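Local coordinates for uncharacterized protein (Bacteroides uniformis, PDB 4K61), which is of unknown function but belongs to the DUF2874 family of putative beta-lactamase-inhibitor-like, PepSY-like proteins, at residues 3-9 with 23-27. Residues are numbered along the deposited sequence.
Sequences WAPADVQ and AWSHD
Start with Trp24, on the edge strand 23-27, because it has more surface covered here than any other residue, followed by Trp3 and His26. The strand is extended; its partner 3-9 runs as a loop through Trp3 (phi positive, 67°) and an extended Ala4, then turns at the N-cap Pro5 into helix 6-15, where Gln9 N hydrogen-bonds back to Pro5 O. The CA atoms of Trp3 and Trp24 come within 6.2 Å. The CA-to-CB bond of Trp24 points toward 3-9 and, with chi1 m and chi2 near 97°, its indole lies against Ala4, Val8 and Gln9: Ala4 CB sits over its face in a CH-pi contact, 3.8 Å from the centroid of the six-membered ring, while Val8 CG1 comes to 3.5 Å from Trp24 CZ3. Gln9 packs its CG 3.9 Å from Trp24 CZ2, hydrogen-bonds from NE2 to Ala4 O at 2.9 Å, and shares a water with the indole, 2.8 Å from both Gln9 OE1 and Trp24 NE1. Trp3, also m, brings CE3 and CZ3 against the strand backbone, with CE3 3.2 Å from Trp24 O and CZ3 3.7 Å from Ser25 CA. His26 then ties down the loop: its NE2 donates to Trp3 O at 2.8 Å. Deeper in, Trp24 and Val8 both touch Phe46 of strand 40-46. This is a helix N-terminus and its lead-in loop packed against the first strand of an antiparallel meander, consistent with the helix-then-sheet arrangement of a PepSY-like fold.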
# COMPACT_ATOMS: atom_id res chain seq x y z
N TRP A 3 -12.97 5.58 -17.42
CA TRP A 3 -12.24 5.29 -16.17
C TRP A 3 -11.80 3.86 -15.92
O TRP A 3 -10.60 3.65 -15.70
CB TRP A 3 -12.95 5.90 -14.95
CG TRP A 3 -12.67 7.37 -14.90
CD1 TRP A 3 -13.47 8.39 -15.36
CD2 TRP A 3 -11.46 7.98 -14.44
NE1 TRP A 3 -12.83 9.60 -15.19
CE2 TRP A 3 -11.60 9.38 -14.63
CE3 TRP A 3 -10.26 7.48 -13.91
CZ2 TRP A 3 -10.59 10.28 -14.27
CZ3 TRP A 3 -9.26 8.39 -13.54
CH2 TRP A 3 -9.44 9.77 -13.72
N ALA A 4 -12.73 2.90 -15.93
CA ALA A 4 -12.38 1.47 -15.82
C ALA A 4 -13.30 0.64 -16.72
O ALA A 4 -14.50 0.84 -16.70
CB ALA A 4 -12.51 1.03 -14.40
N PRO A 5 -12.73 -0.26 -17.56
CA PRO A 5 -13.55 -1.11 -18.43
C PRO A 5 -14.44 -2.04 -17.63
O PRO A 5 -14.17 -2.30 -16.48
CB PRO A 5 -12.53 -1.94 -19.23
CG PRO A 5 -11.20 -1.41 -18.90
CD PRO A 5 -11.30 -0.57 -17.67
N ALA A 6 -15.49 -2.55 -18.30
CA ALA A 6 -16.50 -3.38 -17.64
C ALA A 6 -15.90 -4.65 -16.99
O ALA A 6 -16.26 -4.98 -15.87
CB ALA A 6 -17.60 -3.75 -18.60
N ASP A 7 -14.98 -5.33 -17.68
CA ASP A 7 -14.37 -6.55 -17.11
C ASP A 7 -13.50 -6.29 -15.87
O ASP A 7 -13.41 -7.13 -14.97
CB ASP A 7 -13.56 -7.32 -18.15
CG ASP A 7 -12.34 -6.54 -18.66
OD1 ASP A 7 -12.23 -5.32 -18.43
OD2 ASP A 7 -11.48 -7.17 -19.31
N VAL A 8 -12.87 -5.12 -15.80
CA VAL A 8 -12.14 -4.72 -14.57
C VAL A 8 -13.10 -4.42 -13.42
O VAL A 8 -12.90 -4.86 -12.29
CB VAL A 8 -11.22 -3.51 -14.83
CG1 VAL A 8 -10.64 -2.96 -13.54
CG2 VAL A 8 -10.10 -3.92 -15.77
N GLN A 9 -14.18 -3.69 -13.71
CA GLN A 9 -15.18 -3.41 -12.68
C GLN A 9 -15.79 -4.72 -12.19
O GLN A 9 -16.02 -4.88 -10.98
CB GLN A 9 -16.27 -2.46 -13.20
CG GLN A 9 -15.71 -1.08 -13.54
CD GLN A 9 -16.78 -0.04 -13.73
OE1 GLN A 9 -17.69 0.10 -12.92
NE2 GLN A 9 -16.68 0.73 -14.82
N ALA A 23 -13.88 4.57 -6.14
CA ALA A 23 -13.26 5.58 -6.99
C ALA A 23 -12.16 4.94 -7.83
O ALA A 23 -11.24 4.33 -7.29
CB ALA A 23 -12.67 6.69 -6.14
N TRP A 24 -12.23 5.12 -9.14
CA TRP A 24 -11.25 4.55 -10.08
C TRP A 24 -10.22 5.58 -10.54
O TRP A 24 -10.54 6.74 -10.83
CB TRP A 24 -11.95 3.97 -11.32
CG TRP A 24 -12.75 2.75 -11.04
CD1 TRP A 24 -14.08 2.69 -10.81
CD2 TRP A 24 -12.27 1.39 -10.98
NE1 TRP A 24 -14.47 1.38 -10.58
CE2 TRP A 24 -13.37 0.57 -10.67
CE3 TRP A 24 -11.01 0.80 -11.10
CZ2 TRP A 24 -13.25 -0.82 -10.51
CZ3 TRP A 24 -10.89 -0.58 -10.96
CH2 TRP A 24 -12.01 -1.37 -10.68
N SER A 25 -8.97 5.14 -10.64
CA SER A 25 -7.90 5.95 -11.17
C SER A 25 -6.96 5.07 -12.00
O SER A 25 -7.16 3.86 -12.10
CB SER A 25 -7.13 6.68 -10.05
OG SER A 25 -6.49 5.76 -9.21
N HIS A 26 -6.00 5.73 -12.65
CA HIS A 26 -5.02 5.07 -13.51
C HIS A 26 -3.64 5.27 -12.86
O HIS A 26 -3.37 6.33 -12.31
CB HIS A 26 -5.04 5.73 -14.88
CG HIS A 26 -6.24 5.40 -15.71
ND1 HIS A 26 -6.21 5.47 -17.08
CD2 HIS A 26 -7.50 4.99 -15.38
CE1 HIS A 26 -7.39 5.14 -17.57
NE2 HIS A 26 -8.19 4.85 -16.56
N ASP A 27 -2.80 4.24 -12.88
CA ASP A 27 -1.48 4.29 -12.24
C ASP A 27 -0.58 3.49 -13.16
O ASP A 27 -0.66 2.26 -13.22
CB ASP A 27 -1.51 3.69 -10.84
CG ASP A 27 -0.16 3.71 -10.12
OD1 ASP A 27 0.85 4.19 -10.70
OD2 ASP A 27 -0.13 3.23 -8.95
O HOH W 1 -17.03 0.35 -10.19